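Local coordinates for putative methylase (PDB 3LDU), which probably methylates guanine bases of ribosomal RNA and binds GTP, at residues A[52-57]-A[242-247]; A[209-214]-A[278-283]. All coordinates share one frame; numbering follows the deposited sequence.

Contact 1: A[52-57]-A[242-247]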
ATOM      1  N   SER A  52      -3.922   4.614 -11.540  1.00 21.07           N
ATOM      2  CA  SER A  52      -2.961   4.182 -10.513  1.00 23.44           C
ATOM      3  C   SER A  52      -3.522   4.353  -9.109  1.00 19.91           C
ATOM      4  O   SER A  52      -3.456   3.436  -8.286  1.00 19.59           O
ATOM      5  CB  SER A  52      -1.641   4.940 -10.667  1.00 23.77           C
ATOM      6  OG  SER A  52      -1.043   4.606 -11.906  1.00 23.40           O
ATOM      7  N   ASN A  53      -4.093   5.517  -8.831  1.00 18.25           N
ATOM      8  CA  ASN A  53      -4.771   5.740  -7.559  1.00 19.82           C
ATOM      9  C   ASN A  53      -5.959   4.802  -7.368  1.00 21.70           C
ATOM     10  O   ASN A  53      -6.208   4.312  -6.265  1.00 21.35           O
ATOM     11  CB  ASN A  53      -5.250   7.200  -7.464  1.00 18.08           C
ATOM     12  CG  ASN A  53      -4.136   8.134  -7.089  1.00 22.73           C
ATOM     13  OD1 ASN A  53      -3.624   8.077  -5.973  1.00 18.41           O
ATOM     14  ND2 ASN A  53      -3.736   9.000  -8.021  1.00 19.76           N
HETATM   15  N   MSE A  54      -6.680   4.531  -8.450  1.00 21.57           N
HETATM   16  CA  MSE A  54      -7.891   3.714  -8.357  1.00 21.87           C
HETATM   17  C   MSE A  54      -7.580   2.255  -8.045  1.00 19.19           C
HETATM   18  O   MSE A  54      -8.293   1.603  -7.260  1.00 23.21           O
HETATM   19  CB  MSE A  54      -8.672   3.781  -9.668  1.00 26.71           C
HETATM   20  CG  MSE A  54      -9.953   2.957  -9.691  1.00 28.48           C
HETATM   21 SE   MSE A  54     -11.262   3.496  -8.332  0.60 33.83          SE
HETATM   22  CE  MSE A  54     -11.072   5.375  -8.416  1.00 23.66           C
ATOM     23  N   TRP A  55      -6.526   1.746  -8.678  1.00 20.93           N
ATOM     24  CA  TRP A  55      -6.316   0.304  -8.774  1.00 21.16           C
ATOM     25  C   TRP A  55      -5.146  -0.263  -7.969  1.00 20.15           C
ATOM     26  O   TRP A  55      -5.171  -1.440  -7.605  1.00 21.28           O
ATOM     27  CB  TRP A  55      -6.175  -0.112 -10.250  1.00 22.53           C
ATOM     28  CG  TRP A  55      -7.500  -0.158 -10.966  1.00 21.27           C
ATOM     29  CD1 TRP A  55      -8.006   0.774 -11.840  1.00 22.85           C
ATOM     30  CD2 TRP A  55      -8.505  -1.159 -10.815  1.00 23.50           C
ATOM     31  NE1 TRP A  55      -9.260   0.385 -12.258  1.00 24.29           N
ATOM     32  CE2 TRP A  55      -9.591  -0.794 -11.642  1.00 21.41           C
ATOM     33  CE3 TRP A  55      -8.597  -2.344 -10.070  1.00 23.57           C
ATOM     34  CZ2 TRP A  55     -10.744  -1.572 -11.746  1.00 20.63           C
ATOM     35  CZ3 TRP A  55      -9.739  -3.106 -10.167  1.00 25.38           C
ATOM     36  CH2 TRP A  55     -10.799  -2.721 -10.999  1.00 24.44           C
ATOM     37  N   LEU A  56      -4.119   0.539  -7.697  1.00 18.53           N
ATOM     38  CA  LEU A  56      -2.947  -0.029  -7.023  1.00 18.75           C
ATOM     39  C   LEU A  56      -3.212  -0.316  -5.536  1.00 19.74           C
ATOM     40  O   LEU A  56      -3.562   0.595  -4.772  1.00 21.05           O
ATOM     41  CB  LEU A  56      -1.735   0.904  -7.193  1.00 15.66           C
ATOM     42  CG  LEU A  56      -1.285   1.096  -8.636  1.00 19.25           C
ATOM     43  CD1 LEU A  56      -0.118   2.098  -8.674  1.00 23.22           C
ATOM     44  CD2 LEU A  56      -0.879  -0.234  -9.274  1.00 22.74           C
ATOM     45  N   ARG A  57      -3.036  -1.579  -5.132  1.00 18.09           N
ATOM     46  CA  ARG A  57      -3.279  -2.007  -3.751  1.00 18.19           C
ATOM     47  C   ARG A  57      -2.029  -1.994  -2.889  1.00 18.85           C
ATOM     48  O   ARG A  57      -2.129  -1.982  -1.667  1.00 22.53           O
ATOM     49  CB  ARG A  57      -3.871  -3.419  -3.726  1.00 16.58           C
ATOM     50  CG  ARG A  57      -5.067  -3.592  -4.630  1.00 19.60           C
ATOM     51  CD  ARG A  57      -5.677  -4.973  -4.517  1.00 24.09           C
ATOM     52  NE  ARG A  57      -6.623  -5.226  -5.604  1.00 23.67           N
ATOM     53  CZ  ARG A  57      -7.926  -5.010  -5.517  1.00 20.87           C
ATOM     54  NH1 ARG A  57      -8.453  -4.531  -4.386  1.00 23.62           N
ATOM     55  NH2 ARG A  57      -8.702  -5.257  -6.562  1.00 23.91           N
ATOM     56  N   TRP A 242     -13.475  10.664 -14.018  1.00 31.21           N
ATOM     57  CA  TRP A 242     -14.851  10.192 -13.993  1.00 32.97           C
ATOM     58  C   TRP A 242     -15.017   8.830 -14.678  1.00 30.30           C
ATOM     59  O   TRP A 242     -15.625   7.916 -14.116  1.00 33.76           O
ATOM     60  CB  TRP A 242     -15.799  11.228 -14.611  1.00 33.48           C
ATOM     61  CG  TRP A 242     -17.128  11.191 -13.949  1.00 49.69           C
ATOM     62  CD1 TRP A 242     -17.454  11.720 -12.732  1.00 55.30           C
ATOM     63  CD2 TRP A 242     -18.311  10.563 -14.447  1.00 54.44           C
ATOM     64  NE1 TRP A 242     -18.775  11.467 -12.445  1.00 61.66           N
ATOM     65  CE2 TRP A 242     -19.325  10.760 -13.483  1.00 60.58           C
ATOM     66  CE3 TRP A 242     -18.617   9.860 -15.616  1.00 61.34           C
ATOM     67  CZ2 TRP A 242     -20.620  10.279 -13.654  1.00 64.35           C
ATOM     68  CZ3 TRP A 242     -19.908   9.383 -15.786  1.00 66.80           C
ATOM     69  CH2 TRP A 242     -20.894   9.597 -14.810  1.00 68.08           C
ATOM     70  N   ASP A 243     -14.466   8.701 -15.881  1.00 30.09           N
ATOM     71  CA  ASP A 243     -14.555   7.460 -16.639  1.00 27.27           C
ATOM     72  C   ASP A 243     -13.847   6.315 -15.912  1.00 26.24           C
ATOM     73  O   ASP A 243     -14.311   5.174 -15.935  1.00 28.40           O
ATOM     74  CB  ASP A 243     -13.967   7.644 -18.035  1.00 27.78           C
ATOM     75  CG  ASP A 243     -14.850   8.506 -18.929  1.00 37.43           C
ATOM     76  OD1 ASP A 243     -16.000   8.773 -18.532  1.00 37.44           O
ATOM     77  OD2 ASP A 243     -14.399   8.897 -20.022  1.00 38.92           O
ATOM     78  N   VAL A 244     -12.727   6.627 -15.268  1.00 25.69           N
ATOM     79  CA  VAL A 244     -11.981   5.619 -14.510  1.00 26.95           C
ATOM     80  C   VAL A 244     -12.774   5.089 -13.315  1.00 27.20           C
ATOM     81  O   VAL A 244     -12.789   3.885 -13.061  1.00 26.65           O
ATOM     82  CB  VAL A 244     -10.595   6.132 -14.072  1.00 26.85           C
ATOM     83  CG1 VAL A 244      -9.983   5.202 -13.015  1.00 25.71           C
ATOM     84  CG2 VAL A 244      -9.681   6.249 -15.282  1.00 27.84           C
ATOM     85  N   ARG A 245     -13.445   5.972 -12.582  1.00 27.10           N
ATOM     86  CA  ARG A 245     -14.314   5.514 -11.489  1.00 32.73           C
ATOM     87  C   ARG A 245     -15.495   4.681 -11.966  1.00 31.69           C
ATOM     88  O   ARG A 245     -15.828   3.662 -11.359  1.00 29.87           O
ATOM     89  CB  ARG A 245     -14.864   6.689 -10.682  1.00 37.41           C
ATOM     90  CG  ARG A 245     -13.897   7.241  -9.687  1.00 45.62           C
ATOM     91  CD  ARG A 245     -14.618   7.941  -8.557  1.00 43.95           C
ATOM     92  NE  ARG A 245     -13.650   8.659  -7.744  1.00 47.23           N
ATOM     93  CZ  ARG A 245     -13.130   8.200  -6.613  1.00 41.60           C
ATOM     94  NH1 ARG A 245     -13.505   7.020  -6.125  1.00 37.61           N
ATOM     95  NH2 ARG A 245     -12.243   8.937  -5.964  1.00 43.24           N
ATOM     96  N   LYS A 246     -16.166   5.142 -13.019  1.00 33.00           N
ATOM     97  CA  LYS A 246     -17.301   4.401 -13.558  1.00 29.38           C
ATOM     98  C   LYS A 246     -16.848   3.027 -14.065  1.00 28.53           C
ATOM     99  O   LYS A 246     -17.538   2.025 -13.879  1.00 35.17           O
ATOM    100  CB  LYS A 246     -17.979   5.177 -14.688  1.00 38.45           C
ATOM    101  CG  LYS A 246     -19.376   4.676 -15.010  1.00 51.90           C
ATOM    102  CD  LYS A 246     -20.357   4.982 -13.880  1.00 64.86           C
ATOM    103  CE  LYS A 246     -20.627   6.479 -13.767  1.00 72.73           C
ATOM    104  NZ  LYS A 246     -21.676   6.801 -12.756  1.00 74.86           N
ATOM    105  N   ASP A 247     -15.693   3.002 -14.726  1.00 28.27           N
ATOM    106  CA  ASP A 247     -15.110   1.772 -15.237  1.00 30.84           C
ATOM    107  C   ASP A 247     -14.859   0.818 -14.074  1.00 30.93           C
ATOM    108  O   ASP A 247     -15.171  -0.371 -14.161  1.00 29.96           O
ATOM    109  CB  ASP A 247     -13.791   2.076 -15.955  1.00 29.02           C
ATOM    110  CG  ASP A 247     -13.095   0.827 -16.468  1.00 37.12           C
ATOM    111  OD1 ASP A 247     -13.726   0.047 -17.210  1.00 37.64           O
ATOM    112  OD2 ASP A 247     -11.905   0.637 -16.136  1.00 36.72           O
TER
HETATM  113  O   HOH W   1     -10.931   1.756 -13.999  1.00 30.12           O

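Contact 2: A[209-214]-A[278-283]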
ATOM      1  N   ILE A 209      -6.817  -8.420   6.524  1.00 17.41           N
ATOM      2  CA  ILE A 209      -6.336  -9.382   5.550  1.00 18.00           C
ATOM      3  C   ILE A 209      -7.492  -9.934   4.724  1.00 21.07           C
ATOM      4  O   ILE A 209      -7.392 -10.035   3.506  1.00 17.70           O
ATOM      5  CB  ILE A 209      -5.539 -10.514   6.238  1.00 16.39           C
ATOM      6  CG1 ILE A 209      -4.198  -9.945   6.710  1.00 16.28           C
ATOM      7  CG2 ILE A 209      -5.315 -11.688   5.279  1.00 20.08           C
ATOM      8  CD1 ILE A 209      -3.347 -10.945   7.475  1.00 21.07           C
ATOM      9  N   LEU A 210      -8.584 -10.300   5.390  1.00 16.22           N
ATOM     10  CA  LEU A 210      -9.736 -10.866   4.688  1.00 16.42           C
ATOM     11  C   LEU A 210     -10.488  -9.843   3.841  1.00 17.61           C
ATOM     12  O   LEU A 210     -10.935 -10.156   2.744  1.00 19.47           O
ATOM     13  CB  LEU A 210     -10.699 -11.522   5.666  1.00 18.62           C
ATOM     14  CG  LEU A 210     -10.080 -12.723   6.366  1.00 17.55           C
ATOM     15  CD1 LEU A 210     -11.013 -13.231   7.476  1.00 20.40           C
ATOM     16  CD2 LEU A 210      -9.800 -13.780   5.329  1.00 19.97           C
ATOM     17  N   ILE A 211     -10.651  -8.635   4.361  1.00 19.39           N
ATOM     18  CA  ILE A 211     -11.237  -7.563   3.546  1.00 20.17           C
ATOM     19  C   ILE A 211     -10.419  -7.336   2.266  1.00 20.01           C
ATOM     20  O   ILE A 211     -10.976  -7.269   1.165  1.00 20.67           O
ATOM     21  CB  ILE A 211     -11.428  -6.272   4.376  1.00 17.78           C
ATOM     22  CG1 ILE A 211     -12.462  -6.528   5.472  1.00 20.20           C
ATOM     23  CG2 ILE A 211     -11.871  -5.098   3.486  1.00 17.53           C
ATOM     24  CD1 ILE A 211     -12.489  -5.485   6.587  1.00 23.39           C
ATOM     25  N   GLU A 212      -9.097  -7.241   2.391  1.00 17.44           N
ATOM     26  CA  GLU A 212      -8.273  -7.099   1.197  1.00 18.17           C
ATOM     27  C   GLU A 212      -8.410  -8.276   0.242  1.00 18.81           C
ATOM     28  O   GLU A 212      -8.473  -8.084  -0.984  1.00 20.57           O
ATOM     29  CB  GLU A 212      -6.807  -6.827   1.538  1.00 19.52           C
ATOM     30  CG  GLU A 212      -6.612  -5.524   2.270  1.00 19.93           C
ATOM     31  CD  GLU A 212      -6.799  -4.305   1.355  1.00 19.12           C
ATOM     32  OE1 GLU A 212      -6.333  -4.335   0.197  1.00 20.84           O
ATOM     33  OE2 GLU A 212      -7.404  -3.324   1.808  1.00 23.17           O
ATOM     34  N   ALA A 213      -8.474  -9.493   0.792  1.00 16.99           N
ATOM     35  CA  ALA A 213      -8.627 -10.656  -0.062  1.00 16.95           C
ATOM     36  C   ALA A 213      -9.983 -10.662  -0.765  1.00 18.96           C
ATOM     37  O   ALA A 213     -10.061 -10.993  -1.947  1.00 21.54           O
ATOM     38  CB  ALA A 213      -8.408 -11.957   0.729  1.00 19.78           C
ATOM     39  N   ALA A 214     -11.050 -10.324  -0.038  1.00 18.00           N
ATOM     40  CA  ALA A 214     -12.376 -10.267  -0.641  1.00 21.72           C
ATOM     41  C   ALA A 214     -12.378  -9.245  -1.786  1.00 20.91           C
ATOM     42  O   ALA A 214     -12.927  -9.512  -2.852  1.00 21.33           O
ATOM     43  CB  ALA A 214     -13.440  -9.894   0.403  1.00 19.20           C
ATOM     44  N   GLU A 278     -18.601  -4.378   6.091  1.00 22.38           N
ATOM     45  CA  GLU A 278     -19.820  -3.748   5.573  1.00 27.66           C
ATOM     46  C   GLU A 278     -19.466  -2.434   4.897  1.00 27.74           C
ATOM     47  O   GLU A 278     -19.965  -2.111   3.820  1.00 29.03           O
ATOM     48  CB  GLU A 278     -20.823  -3.480   6.696  1.00 34.82           C
ATOM     49  CG  GLU A 278     -21.411  -4.729   7.318  1.00 42.76           C
ATOM     50  CD  GLU A 278     -22.643  -4.438   8.156  1.00 63.25           C
ATOM     51  OE1 GLU A 278     -23.151  -3.293   8.094  1.00 66.71           O
ATOM     52  OE2 GLU A 278     -23.105  -5.355   8.871  1.00 67.33           O
ATOM     53  N   ILE A 279     -18.602  -1.668   5.547  1.00 25.03           N
ATOM     54  CA  ILE A 279     -18.178  -0.386   4.988  1.00 27.04           C
ATOM     55  C   ILE A 279     -17.444  -0.586   3.667  1.00 28.85           C
ATOM     56  O   ILE A 279     -17.646   0.178   2.705  1.00 23.31           O
ATOM     57  CB  ILE A 279     -17.312   0.402   5.986  1.00 24.37           C
ATOM     58  CG1 ILE A 279     -18.178   0.817   7.180  1.00 30.71           C
ATOM     59  CG2 ILE A 279     -16.738   1.649   5.324  1.00 30.11           C
ATOM     60  CD1 ILE A 279     -17.410   1.282   8.383  1.00 35.57           C
ATOM     61  N   ALA A 280     -16.599  -1.612   3.621  1.00 23.65           N
ATOM     62  CA  ALA A 280     -15.812  -1.908   2.434  1.00 26.17           C
ATOM     63  C   ALA A 280     -16.683  -2.438   1.312  1.00 27.77           C
ATOM     64  O   ALA A 280     -16.284  -2.418   0.151  1.00 31.03           O
ATOM     65  CB  ALA A 280     -14.717  -2.914   2.759  1.00 20.53           C
ATOM     66  N   GLY A 281     -17.864  -2.932   1.665  1.00 23.53           N
ATOM     67  CA  GLY A 281     -18.771  -3.496   0.680  1.00 25.86           C
ATOM     68  C   GLY A 281     -18.496  -4.958   0.366  1.00 30.58           C
ATOM     69  O   GLY A 281     -18.917  -5.467  -0.671  1.00 31.27           O
ATOM     70  N   VAL A 282     -17.798  -5.656   1.256  1.00 24.57           N
ATOM     71  CA  VAL A 282     -17.521  -7.074   0.999  1.00 22.04           C
ATOM     72  C   VAL A 282     -18.084  -8.000   2.079  1.00 26.04           C
ATOM     73  O   VAL A 282     -17.674  -9.154   2.180  1.00 26.18           O
ATOM     74  CB  VAL A 282     -16.015  -7.353   0.801  1.00 22.05           C
ATOM     75  CG1 VAL A 282     -15.534  -6.694  -0.470  1.00 26.28           C
ATOM     76  CG2 VAL A 282     -15.210  -6.852   1.997  1.00 23.69           C
ATOM     77  N   ASP A 283     -19.024  -7.483   2.862  1.00 24.53           N
ATOM     78  CA  ASP A 283     -19.656  -8.250   3.942  1.00 25.53           C
ATOM     79  C   ASP A 283     -20.283  -9.570   3.496  1.00 27.37           C
ATOM     80  O   ASP A 283     -20.388 -10.506   4.292  1.00 31.75           O
ATOM     81  CB  ASP A 283     -20.701  -7.404   4.683  1.00 29.70           C
ATOM     82  CG  ASP A 283     -21.661  -6.702   3.748  1.00 36.33           C
ATOM     83  OD1 ASP A 283     -21.225  -5.812   2.983  1.00 37.26           O
ATOM     84  OD2 ASP A 283     -22.860  -7.034   3.783  1.00 39.85           O
TER

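Contact 1: A[52-57]-A[242-247]
Met-54, on the last turn of helix 48-55, and Arg-245, within helix 238-251, bring the two backbones closest, with CA atoms 7.4 Å apart. Met-54, a selenomethionine, carries the direct contact. Its CB lies 3.9 Å from CG1 of Val-244, the two side chains sliding past each other in opposite directions. The chain bends about CB-CG and again about CG-SE (chi2 60°, chi3 40°), which turns the terminal CE across the arginine, roughly at right angles to it. There CE meets Arg-245 CG at 3.6 Å and sits 3.7 Å above one face of the guanidinium, displaced toward its rim. The same guanidinium is held by a salt bridge from NH2 to Glu-231 and a hydrogen bond to the carbonyl of Arg-226. On the indole side, a water in the ring plane of Trp-55 accepts from NE1 (2.8 Å) and donates to Val-244 O and to Asp-247 OD2 (2.6 Å), joining the helices through solvent. Trp-241 and Ala-248 extend the apolar packing around Met-54. This is helix-to-helix packing between the RlmL ferredoxin-like and methyltransferase family regions, far from the GTP site.

Contact 2: A[209-214]-A[278-283]
Ile-211 and Ala-214, one turn apart on helix 208-217, face Ala-280 and Val-282 where helix 267-280 ends. The backbones come nearest at Ala-214 and Val-282, whose CA atoms are 6.3 Å apart. Val-282 can be followed outward from its backbone. Its CB already presses on the methyl of Ala-214, at 3.6 Å from Ala-214 CB. From there the branches part: CG1 stays against the same alanine methyl at 3.9 Å, while CG2 touches that methyl too and also reaches CG2 of Ile-211, 4.1 Å away. The chi1 of -67° leaves the hydrogen on CB anti to the backbone N and turned roughly toward the Ala-214 methyl, which is why CB comes nearest and both branches stand back at 3.9 Å. Ile-211 uses its short branch: CG2, anti to the backbone N, touches Ala-280 CB at 3.7 Å as well as the valine. Gly-281, with positive phi, is the C-prime residue of a Schellman motif that closes helix 267-280, and the turn brings Val-282 round to the same partner helix as Ala-280. Ile-286 of strand 286-290 packs against Ile-211 and Ala-214, and Tyr-170 against Ile-211 and Ala-280. The four contacting residues are buried and meet only through aliphatic carbons, so across these two segments the fit rests on shape and exclusion of water, with no polar pairing to set its direction.

Overall arrangement
The centres of the two contacts lie about 18 Å apart and their nearest atoms about 5 Å, without touching. Along the chain their segments alternate: 52-57, 209-214, 242-247, 278-283. Helix 208-217 of contact 2 is followed directly by helix 238-251 of contact 1. Helix 208-217 also packs on strands 199-201 and 286-290, with the side chain of Ile-211 about 8 Å from the bound GTP. Arg-168 links the two neighbourhoods, hydrogen-bonding through NH1 to the carbonyl of Arg-57 and forming a salt bridge with Glu-212. Contact 2 is thus internal to the Rossmann-like core near the nucleotide, whereas contact 1 ties the N-terminal ferredoxin-like region to a helix of the methyltransferase region.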